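Local coordinates for protein erythrocyte binding antigen 140 (Plasmodium falciparum, PDB 4GF2) that probably binds a receptor on the host erythrocyte surface during invasion, here represented by the region holding its two Duffy binding (DBL) domains, at residues N47-R52 against T112-G117; S51-M56 against K60-I65; K122-Y127 against E133-I138; K140-W143 against N149-N152. The protein carries 3 engineered substitutions. One frame throughout, in Å; residues are numbered along the deposited sequence.

Interaction 1: N47-R52 against T112-G117; sequences NFLNSR and TDRVKG
Val115 reaches across from the helix of 112-117 to Phe48 and Leu49, giving one methyl to each. From its CB the valine forks: CG1 lies anti to the backbone N (chi1 175°) and goes to the phenylalanine, while CG2, anti to the carbonyl carbon, goes to the leucine. CG1 touches the root of the aromatic side chain, 3.8 Å from Phe48 CB and equally far from Phe48 CD2, and comes to the ring obliquely. CG2 meets the branch point of its neighbour, 3.8 Å from Leu49 CG, with Leu49 CD1 just as near. Leu49 CD2 also lies along the preceding residue of the helix, 4.3 Å from Arg114 CG; the polar end of that arginine is held by Asn111. The contact ties the short helix 46-49 to helix 110-127 within the first Duffy binding region, an all-apolar join between pieces some sixty residues apart in sequence. Here the two backbones come to 6.6 Å between Leu49 CA and Val115 CA. Phe48 is buried, and its ring also packs edge-to-face with Phe63 of helix 56-78, whereas Leu49 and Arg114 lie nearer the surface.

Interaction 2: S51-M56 against K60-I65; sequences SRLETM and KEIFLI
Met56 O accepts the backbone N-H of Lys60 at 2.9 Å, a main-chain i to i+4 bond in the first turn of helix 56-78. Lys60 CB lies close to the same oxygen, but its chain bends at chi2 and chi4 and carries NZ to another partner, Asn146. Thr55 stands at the N-cap, where its OG1 takes the backbone N of Lys58. At the other end of the loop, Ser51 OG accepts from Leu53 N at 3.1 Å, an ST turn. The hydroxyl is set for this by lying anti to the serine's own backbone N (chi1 176°), and that placement also lays the side chain against the helix, with Ser51 OG 3.9 Å from Ile62 CG1. The same carbon of the isoleucine receives a second neighbour, Leu53 CD2, also at 3.9 Å, the two side chains crossing at about a right angle. The segment 51-56 is thus the link from helix 46-49 into helix 56-78, folded back over the second turn of the helix that it starts. The ST turn and the Thr55 cap are local bonds, whereas Ser51 O and Leu53 O are taken by the hydroxyls of Tyr118 and Tyr126 on helix 110-127. Ile62 is the apolar surface against which Ser51 and Leu53 lie; with OG engaged by Leu53 N, the serine can rest on an aliphatic isoleucine without leaving that oxygen unpartnered.

Interaction 3: K122-Y127 against E133-I138; sequences KFSDYY and EKLNNI
The first torsion of Tyr127 (chi1 -68°) sets its ring beside its own backbone N, facing Ile138, whose CG2, anti to the isoleucine's backbone N, is the branch that meets it. This methyl rests over one face of the tyrosine, 3.6 Å from the centroid of the Tyr127 ring and 15° off the ring normal, a clear CH-pi contact. Its nearest ring atom is Tyr127 CZ, at 3.5 Å. The other branch covers the root of the ring, where Ile138 CD1 is 3.7 Å from Tyr127 CD2, so both ends of the isoleucine lie along the aromatic side chain. This pair sits in a helix-loop-helix corner of the first Duffy binding region: helix 110-127 ends, a short linker follows, and helix 132-155 sets off almost perpendicular, the two local axes at 86° and 10.8 Å apart at closest approach. One turn back from the tyrosine, Phe123 presents its edge to the same methyl, Ile138 CG2 lying near the ring plane and 4.2 Å from Phe123 CD2. One carbon is therefore shared between a tyrosine face and a phenylalanine edge. Leu135 fills the side of the corner nearer the linker: its CD2 packs on the backbone of Phe123, while Leu135 CD1 approaches Ser124 OG to 3.7 Å. That hydroxyl is engaged with Glu129 O in the linker. Beyond the contact, Phe123 packs edge-to-face with Phe59, and Tyr127 leans on Met56, both of helix 56-78.

Interaction 4: K140-W143 against N149-N152; sequences KEWW and NLWN
Leu150 meets Trp142 and Trp143 from farther along the same long helix, 132-155, in the helical bundle of the first Duffy binding region. The contact is apolar, with no hydrogen bond between 140-143 and 149-152, and it falls on a single methyl, Leu150 CD1. The tighter approach is to the second indole, where Trp143 CZ3 lies 3.5 Å from that methyl; the first indole brings Trp142 CZ3 to 4.0 Å. The methyl comes to each ring obliquely. Both indoles have CG anti to the backbone N (chi1 -177° for Trp142 and -174° for Trp143), which sends them along the helix in the direction of Leu150. Trp143 and Leu150 are seven residues, about two turns, apart on one helix, so Trp143 CA and Leu150 CA are 9.0 Å apart and the long indole spans the distance. Ring-to-ring contacts join this helix to its neighbours: Trp142 packs edge-to-face with Phe59 and lies nearly parallel to Phe63, both of helix 56-78, and it also meets the ring of Phe101 on helix 83-101. Trp143 meets the ring of Phe94 and touches Phe97 on helix 83-101, and its CZ3 packs on Phe63, so both tryptophans touch both neighbouring helices. Among polar groups, Asn146 ND2 bonds Trp142 O, and Asn149 OD1 makes a weak hydrogen bond with Lys60 NZ. On the six-membered ring of Trp143, the two atoms beside CZ3, CE3 and CH2, each lie 3.9 Å from Leu150 CD1.

Interaction 4 is the buried one, all three of its touching residues being enclosed, whereas interactions 1, 2 and 3 are partly buried. Interactions 1 and 3 use successive parts of helix 110-127, and interactions 3 and 4 share helix 132-155. Interaction 2 begins where the first segment of interaction 1 ends, and Phe48 packs on Ile62 and Phe63 across that join. Tyr126 of 122-127 hydrogen-bonds Leu53 O, tying interaction 3 to the loop of interaction 2, while Phe63 packs against Trp142 and Trp143 of interaction 4. Chemistry follows place: backbone bonds and capping at the loop, apolar side-chain packing, aliphatic with one aromatic ring, in interaction 1, methyl-aromatic contacts in interactions 3 and 4.

Interaction 1: N47-R52 against T112-G117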
# COMPACT_ATOMS: atom_id res chain seq x y z
N ASN A 47 40.62 -13.65 19.45
CA ASN A 47 41.90 -13.86 20.13
C ASN A 47 42.07 -15.27 20.65
O ASN A 47 43.19 -15.79 20.72
CB ASN A 47 42.09 -12.84 21.25
CG ASN A 47 42.22 -11.43 20.72
OD1 ASN A 47 43.23 -11.06 20.13
ND2 ASN A 47 41.18 -10.62 20.93
N PHE A 48 40.96 -15.91 21.02
CA PHE A 48 41.00 -17.30 21.46
C PHE A 48 41.60 -18.20 20.38
O PHE A 48 42.28 -19.18 20.69
CB PHE A 48 39.59 -17.79 21.81
CG PHE A 48 39.08 -17.28 23.12
CD1 PHE A 48 39.68 -17.66 24.31
CD2 PHE A 48 37.99 -16.42 23.18
CE1 PHE A 48 39.22 -17.20 25.53
CE2 PHE A 48 37.52 -15.96 24.39
CZ PHE A 48 38.13 -16.35 25.57
N LEU A 49 41.35 -17.87 19.12
CA LEU A 49 41.80 -18.69 18.00
C LEU A 49 43.26 -18.42 17.63
O LEU A 49 43.86 -19.20 16.89
CB LEU A 49 40.92 -18.45 16.78
CG LEU A 49 39.46 -18.89 16.94
CD1 LEU A 49 38.60 -18.31 15.83
CD2 LEU A 49 39.36 -20.41 16.97
N ASN A 50 43.82 -17.33 18.14
CA ASN A 50 45.21 -16.99 17.85
C ASN A 50 46.17 -17.51 18.90
O ASN A 50 47.37 -17.24 18.85
CB ASN A 50 45.36 -15.48 17.71
CG ASN A 50 44.55 -14.92 16.57
OD1 ASN A 50 44.36 -15.57 15.54
ND2 ASN A 50 44.05 -13.70 16.75
N SER A 51 45.65 -18.27 19.87
CA SER A 51 46.48 -18.81 20.94
C SER A 51 46.34 -20.32 21.01
O SER A 51 45.28 -20.88 20.74
CB SER A 51 46.09 -18.18 22.28
OG SER A 51 46.83 -18.76 23.34
N ARG A 52 47.43 -20.99 21.38
CA ARG A 52 47.41 -22.43 21.58
C ARG A 52 46.71 -22.79 22.89
O ARG A 52 46.38 -23.95 23.13
CB ARG A 52 48.83 -22.99 21.58
CG ARG A 52 49.59 -22.74 20.29
CD ARG A 52 51.04 -23.18 20.41
NE ARG A 52 51.79 -22.93 19.18
CZ ARG A 52 52.29 -21.75 18.82
NH1 ARG A 52 52.13 -20.69 19.60
NH2 ARG A 52 52.95 -21.63 17.68
N THR A 112 31.54 -18.18 16.40
CA THR A 112 30.88 -18.49 17.66
C THR A 112 31.02 -19.97 17.99
O THR A 112 31.34 -20.33 19.11
CB THR A 112 29.39 -18.10 17.63
OG1 THR A 112 29.28 -16.68 17.58
CG2 THR A 112 28.67 -18.62 18.87
N ASP A 113 30.80 -20.84 17.01
CA ASP A 113 30.93 -22.27 17.26
C ASP A 113 32.37 -22.73 17.12
O ASP A 113 32.80 -23.67 17.79
CB ASP A 113 30.00 -23.06 16.34
CG ASP A 113 28.54 -22.88 16.72
OD1 ASP A 113 28.28 -22.37 17.83
OD2 ASP A 113 27.66 -23.27 15.92
N ARG A 114 33.13 -22.04 16.28
CA ARG A 114 34.54 -22.34 16.10
C ARG A 114 35.28 -22.16 17.43
O ARG A 114 36.05 -23.03 17.85
CB ARG A 114 35.12 -21.41 15.03
CG ARG A 114 36.35 -21.94 14.32
CD ARG A 114 36.63 -21.13 13.05
NE ARG A 114 35.88 -21.62 11.89
CZ ARG A 114 35.31 -20.84 10.97
NH1 ARG A 114 35.38 -19.52 11.04
NH2 ARG A 114 34.65 -21.40 9.96
N VAL A 115 35.04 -21.04 18.11
CA VAL A 115 35.69 -20.76 19.39
C VAL A 115 35.12 -21.63 20.51
O VAL A 115 35.86 -22.16 21.33
CB VAL A 115 35.52 -19.28 19.79
CG1 VAL A 115 36.10 -19.04 21.18
CG2 VAL A 115 36.19 -18.38 18.77
N LYS A 116 33.80 -21.76 20.53
CA LYS A 116 33.13 -22.61 21.52
C LYS A 116 33.69 -24.03 21.49
O LYS A 116 34.10 -24.57 22.53
CB LYS A 116 31.62 -22.63 21.25
CG LYS A 116 30.86 -23.65 22.08
CD LYS A 116 29.63 -24.16 21.34
CE LYS A 116 29.08 -25.43 21.98
NZ LYS A 116 27.90 -25.95 21.25
N GLY A 117 33.72 -24.64 20.31
CA GLY A 117 34.23 -25.99 20.16
C GLY A 117 35.69 -26.11 20.56
O GLY A 117 36.11 -27.11 21.15

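Interaction 2: S51-M56 against K60-I65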
# COMPACT_ATOMS: atom_id res chain seq x y z
N SER A 51 45.65 -18.27 19.87
CA SER A 51 46.48 -18.81 20.94
C SER A 51 46.34 -20.32 21.01
O SER A 51 45.28 -20.88 20.74
CB SER A 51 46.09 -18.18 22.28
OG SER A 51 46.83 -18.76 23.34
N ARG A 52 47.43 -20.99 21.38
CA ARG A 52 47.41 -22.43 21.58
C ARG A 52 46.71 -22.79 22.89
O ARG A 52 46.38 -23.95 23.13
CB ARG A 52 48.83 -22.99 21.58
CG ARG A 52 49.59 -22.74 20.29
CD ARG A 52 51.04 -23.18 20.41
NE ARG A 52 51.79 -22.93 19.18
CZ ARG A 52 52.29 -21.75 18.82
NH1 ARG A 52 52.13 -20.69 19.60
NH2 ARG A 52 52.95 -21.63 17.68
N LEU A 53 46.46 -21.78 23.73
CA LEU A 53 45.81 -21.99 25.01
C LEU A 53 46.50 -23.13 25.76
O LEU A 53 45.85 -24.04 26.27
CB LEU A 53 44.33 -22.29 24.81
CG LEU A 53 43.55 -21.22 24.04
CD1 LEU A 53 42.11 -21.63 23.84
CD2 LEU A 53 43.63 -19.88 24.76
N GLU A 54 47.83 -23.06 25.81
CA GLU A 54 48.66 -24.14 26.32
C GLU A 54 48.28 -24.53 27.74
O GLU A 54 48.21 -25.71 28.08
CB GLU A 54 50.14 -23.76 26.28
CG GLU A 54 50.60 -23.09 24.99
CD GLU A 54 50.44 -21.58 25.02
OE1 GLU A 54 50.29 -21.02 26.12
OE2 GLU A 54 50.45 -20.95 23.94
N THR A 55 48.03 -23.52 28.57
CA THR A 55 47.72 -23.75 29.97
C THR A 55 46.47 -22.99 30.38
O THR A 55 45.93 -22.20 29.61
CB THR A 55 48.88 -23.28 30.87
OG1 THR A 55 49.02 -21.86 30.77
CG2 THR A 55 50.18 -23.95 30.45
N MET A 56 46.01 -23.24 31.60
CA MET A 56 44.84 -22.55 32.12
C MET A 56 45.16 -21.08 32.38
O MET A 56 44.31 -20.21 32.22
CB MET A 56 44.35 -23.21 33.41
CG MET A 56 43.90 -24.65 33.24
SD MET A 56 42.27 -24.96 33.94
CE MET A 56 42.57 -26.52 34.76
N LYS A 60 43.10 -17.97 30.79
CA LYS A 60 42.65 -16.85 31.60
C LYS A 60 43.12 -15.54 30.99
O LYS A 60 42.35 -14.60 30.85
CB LYS A 60 43.18 -17.00 33.03
CG LYS A 60 42.95 -15.79 33.92
CD LYS A 60 41.47 -15.49 34.08
CE LYS A 60 41.23 -14.36 35.07
NZ LYS A 60 41.61 -14.72 36.47
N GLU A 61 44.40 -15.51 30.62
CA GLU A 61 45.00 -14.31 30.06
C GLU A 61 44.30 -13.88 28.78
O GLU A 61 44.07 -12.69 28.55
CB GLU A 61 46.48 -14.55 29.76
CG GLU A 61 47.17 -13.37 29.11
CD GLU A 61 48.50 -13.75 28.48
OE1 GLU A 61 49.07 -14.78 28.89
OE2 GLU A 61 48.96 -13.01 27.58
N ILE A 62 43.95 -14.85 27.94
CA ILE A 62 43.29 -14.57 26.68
C ILE A 62 41.85 -14.12 26.91
O ILE A 62 41.31 -13.31 26.16
CB ILE A 62 43.29 -15.80 25.75
CG1 ILE A 62 44.72 -16.20 25.40
CG2 ILE A 62 42.50 -15.51 24.48
CD1 ILE A 62 45.53 -15.11 24.72
N PHE A 63 41.23 -14.64 27.96
CA PHE A 63 39.87 -14.26 28.30
C PHE A 63 39.88 -12.81 28.76
O PHE A 63 39.01 -12.02 28.40
CB PHE A 63 39.32 -15.16 29.40
CG PHE A 63 37.87 -15.51 29.23
CD1 PHE A 63 36.96 -14.57 28.77
CD2 PHE A 63 37.42 -16.78 29.52
CE1 PHE A 63 35.62 -14.90 28.61
CE2 PHE A 63 36.09 -17.12 29.37
CZ PHE A 63 35.19 -16.18 28.92
N LEU A 64 40.90 -12.45 29.55
CA LEU A 64 41.04 -11.08 30.03
C LEU A 64 41.20 -10.13 28.85
O LEU A 64 40.64 -9.03 28.84
CB LEU A 64 42.23 -10.96 30.98
CG LEU A 64 42.01 -11.55 32.38
CD1 LEU A 64 43.34 -11.70 33.11
CD2 LEU A 64 41.06 -10.67 33.18
N ILE A 65 41.97 -10.56 27.85
CA ILE A 65 42.19 -9.76 26.66
C ILE A 65 40.89 -9.58 25.88
O ILE A 65 40.61 -8.51 25.35
CB ILE A 65 43.24 -10.39 25.75
CG1 ILE A 65 44.62 -10.29 26.39
CG2 ILE A 65 43.25 -9.71 24.38
CD1 ILE A 65 45.70 -11.08 25.68

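Interaction 3: K122-Y127 against E133-I138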
# COMPACT_ATOMS: atom_id res chain seq x y z
N LYS A 122 39.94 -27.63 24.61
CA LYS A 122 41.04 -27.29 25.50
C LYS A 122 40.71 -27.67 26.94
O LYS A 122 41.58 -28.13 27.68
CB LYS A 122 41.36 -25.80 25.42
CG LYS A 122 41.90 -25.36 24.06
CD LYS A 122 43.01 -26.27 23.56
CE LYS A 122 44.15 -26.39 24.57
NZ LYS A 122 45.25 -27.25 24.06
N PHE A 123 39.45 -27.49 27.33
CA PHE A 123 39.04 -27.87 28.67
C PHE A 123 38.97 -29.39 28.81
O PHE A 123 39.10 -29.91 29.91
CB PHE A 123 37.71 -27.21 29.04
CG PHE A 123 37.87 -25.91 29.79
CD1 PHE A 123 38.14 -24.73 29.12
CD2 PHE A 123 37.75 -25.88 31.17
CE1 PHE A 123 38.29 -23.54 29.81
CE2 PHE A 123 37.90 -24.70 31.87
CZ PHE A 123 38.17 -23.52 31.19
N SER A 124 38.79 -30.08 27.69
CA SER A 124 38.94 -31.54 27.68
C SER A 124 40.37 -31.91 28.05
O SER A 124 40.61 -32.83 28.82
CB SER A 124 38.61 -32.12 26.30
OG SER A 124 37.23 -32.39 26.18
N ASP A 125 41.33 -31.17 27.48
CA ASP A 125 42.74 -31.40 27.77
C ASP A 125 43.07 -31.02 29.21
O ASP A 125 43.76 -31.76 29.91
CB ASP A 125 43.61 -30.61 26.79
CG ASP A 125 43.36 -30.98 25.34
OD1 ASP A 125 42.88 -32.11 25.09
OD2 ASP A 125 43.64 -30.15 24.46
N TYR A 126 42.57 -29.86 29.64
CA TYR A 126 42.87 -29.35 30.97
C TYR A 126 42.45 -30.35 32.05
O TYR A 126 43.22 -30.63 32.98
CB TYR A 126 42.15 -28.02 31.21
CG TYR A 126 42.57 -26.89 30.29
CD1 TYR A 126 43.82 -26.90 29.67
CD2 TYR A 126 41.73 -25.82 30.05
CE1 TYR A 126 44.20 -25.86 28.83
CE2 TYR A 126 42.10 -24.79 29.22
CZ TYR A 126 43.33 -24.81 28.61
OH TYR A 126 43.70 -23.77 27.77
N TYR A 127 41.24 -30.88 31.93
CA TYR A 127 40.68 -31.75 32.96
C TYR A 127 40.64 -33.22 32.55
O TYR A 127 40.33 -34.09 33.37
CB TYR A 127 39.27 -31.27 33.32
CG TYR A 127 39.27 -29.94 34.03
CD1 TYR A 127 39.43 -28.76 33.32
CD2 TYR A 127 39.13 -29.87 35.40
CE1 TYR A 127 39.44 -27.54 33.96
CE2 TYR A 127 39.14 -28.66 36.06
CZ TYR A 127 39.29 -27.50 35.33
OH TYR A 127 39.30 -26.29 35.99
N GLU A 133 28.40 -32.85 29.90
CA GLU A 133 27.68 -32.32 31.05
C GLU A 133 28.65 -31.92 32.16
O GLU A 133 28.55 -30.82 32.71
CB GLU A 133 26.67 -33.35 31.56
CG GLU A 133 25.92 -32.91 32.81
CD GLU A 133 25.11 -31.64 32.59
OE1 GLU A 133 24.83 -31.30 31.42
OE2 GLU A 133 24.76 -30.98 33.59
N LYS A 134 29.58 -32.81 32.48
CA LYS A 134 30.58 -32.54 33.51
C LYS A 134 31.42 -31.32 33.13
O LYS A 134 31.69 -30.46 33.96
CB LYS A 134 31.47 -33.76 33.73
CG LYS A 134 30.74 -35.02 34.16
CD LYS A 134 30.05 -34.84 35.50
CE LYS A 134 29.35 -36.13 35.94
NZ LYS A 134 28.66 -35.99 37.25
N LEU A 135 31.84 -31.26 31.87
CA LEU A 135 32.62 -30.14 31.38
C LEU A 135 31.88 -28.83 31.59
O LEU A 135 32.46 -27.85 32.05
CB LEU A 135 32.91 -30.29 29.89
CG LEU A 135 34.17 -31.06 29.49
CD1 LEU A 135 34.32 -31.00 27.98
CD2 LEU A 135 35.40 -30.50 30.18
N ASN A 136 30.60 -28.82 31.24
CA ASN A 136 29.78 -27.64 31.40
C ASN A 136 29.80 -27.17 32.85
O ASN A 136 29.94 -25.98 33.13
CB ASN A 136 28.35 -27.92 30.94
CG ASN A 136 27.60 -26.66 30.55
OD1 ASN A 136 27.84 -26.09 29.49
ND2 ASN A 136 26.68 -26.23 31.40
N ASN A 137 29.68 -28.12 33.77
CA ASN A 137 29.75 -27.82 35.20
C ASN A 137 31.12 -27.28 35.60
O ASN A 137 31.21 -26.34 36.40
CB ASN A 137 29.41 -29.06 36.02
CG ASN A 137 27.93 -29.36 36.01
OD1 ASN A 137 27.10 -28.47 35.82
ND2 ASN A 137 27.58 -30.63 36.22
N ILE A 138 32.17 -27.88 35.06
CA ILE A 138 33.53 -27.40 35.32
C ILE A 138 33.67 -25.94 34.88
O ILE A 138 34.27 -25.12 35.58
CB ILE A 138 34.57 -28.28 34.59
CG1 ILE A 138 34.70 -29.63 35.30
CG2 ILE A 138 35.92 -27.58 34.54
CD1 ILE A 138 35.60 -30.63 34.59

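Interaction 4: K140-W143 against N149-N152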
# COMPACT_ATOMS: atom_id res chain seq x y z
N LYS A 140 31.23 -23.77 34.56
CA LYS A 140 30.40 -22.94 35.42
C LYS A 140 31.17 -22.58 36.68
O LYS A 140 31.18 -21.43 37.10
CB LYS A 140 29.09 -23.66 35.75
CG LYS A 140 28.17 -23.80 34.55
CD LYS A 140 26.99 -24.71 34.81
CE LYS A 140 25.87 -23.99 35.53
NZ LYS A 140 24.54 -24.59 35.23
N GLU A 141 31.83 -23.57 37.27
CA GLU A 141 32.65 -23.33 38.45
C GLU A 141 33.79 -22.37 38.12
O GLU A 141 34.08 -21.45 38.88
CB GLU A 141 33.20 -24.64 39.00
CG GLU A 141 32.14 -25.62 39.48
CD GLU A 141 32.72 -26.91 40.03
OE1 GLU A 141 33.73 -26.84 40.77
OE2 GLU A 141 32.18 -27.99 39.72
N TRP A 142 34.42 -22.58 36.97
CA TRP A 142 35.53 -21.73 36.56
C TRP A 142 35.07 -20.28 36.44
O TRP A 142 35.72 -19.36 36.93
CB TRP A 142 36.11 -22.21 35.22
CG TRP A 142 37.30 -21.43 34.79
CD1 TRP A 142 38.61 -21.75 35.00
CD2 TRP A 142 37.30 -20.19 34.07
NE1 TRP A 142 39.43 -20.79 34.46
CE2 TRP A 142 38.65 -19.82 33.88
CE3 TRP A 142 36.30 -19.35 33.57
CZ2 TRP A 142 39.02 -18.65 33.21
CZ3 TRP A 142 36.66 -18.20 32.91
CH2 TRP A 142 38.01 -17.85 32.73
N TRP A 143 33.92 -20.07 35.80
CA TRP A 143 33.38 -18.73 35.68
C TRP A 143 33.16 -18.14 37.06
O TRP A 143 33.49 -16.98 37.31
CB TRP A 143 32.07 -18.74 34.88
CG TRP A 143 31.58 -17.36 34.61
CD1 TRP A 143 30.61 -16.69 35.29
CD2 TRP A 143 32.05 -16.46 33.60
NE1 TRP A 143 30.44 -15.43 34.76
CE2 TRP A 143 31.31 -15.27 33.72
CE3 TRP A 143 33.02 -16.56 32.60
CZ2 TRP A 143 31.52 -14.18 32.89
CZ3 TRP A 143 33.22 -15.47 31.77
CH2 TRP A 143 32.47 -14.30 31.92
N ASN A 149 37.05 -10.90 38.54
CA ASN A 149 38.26 -10.36 37.92
C ASN A 149 38.05 -10.04 36.44
O ASN A 149 38.57 -9.04 35.94
CB ASN A 149 39.42 -11.34 38.10
CG ASN A 149 40.67 -10.90 37.37
OD1 ASN A 149 41.28 -11.68 36.64
ND2 ASN A 149 41.05 -9.64 37.55
N LEU A 150 37.29 -10.87 35.75
CA LEU A 150 37.00 -10.64 34.34
C LEU A 150 36.19 -9.36 34.14
O LEU A 150 36.47 -8.56 33.24
CB LEU A 150 36.25 -11.83 33.74
CG LEU A 150 37.07 -13.10 33.48
CD1 LEU A 150 36.16 -14.27 33.13
CD2 LEU A 150 38.07 -12.86 32.37
N TRP A 151 35.17 -9.16 34.97
CA TRP A 151 34.35 -7.96 34.88
C TRP A 151 35.19 -6.73 35.17
O TRP A 151 35.22 -5.79 34.38
CB TRP A 151 33.18 -8.04 35.87
CG TRP A 151 32.45 -6.75 36.03
CD1 TRP A 151 32.41 -5.97 37.15
CD2 TRP A 151 31.63 -6.09 35.06
NE1 TRP A 151 31.63 -4.86 36.93
CE2 TRP A 151 31.14 -4.92 35.65
CE3 TRP A 151 31.28 -6.38 33.73
CZ2 TRP A 151 30.30 -4.03 34.97
CZ3 TRP A 151 30.45 -5.50 33.06
CH2 TRP A 151 29.97 -4.34 33.68
N ASN A 152 35.87 -6.74 36.31
CA ASN A 152 36.70 -5.62 36.71
C ASN A 152 37.68 -5.20 35.61
O ASN A 152 37.86 -4.01 35.36
CB ASN A 152 37.47 -5.95 37.99
CG ASN A 152 36.58 -5.88 39.21
OD1 ASN A 152 35.55 -5.21 39.21
ND2 ASN A 152 36.98 -6.58 40.27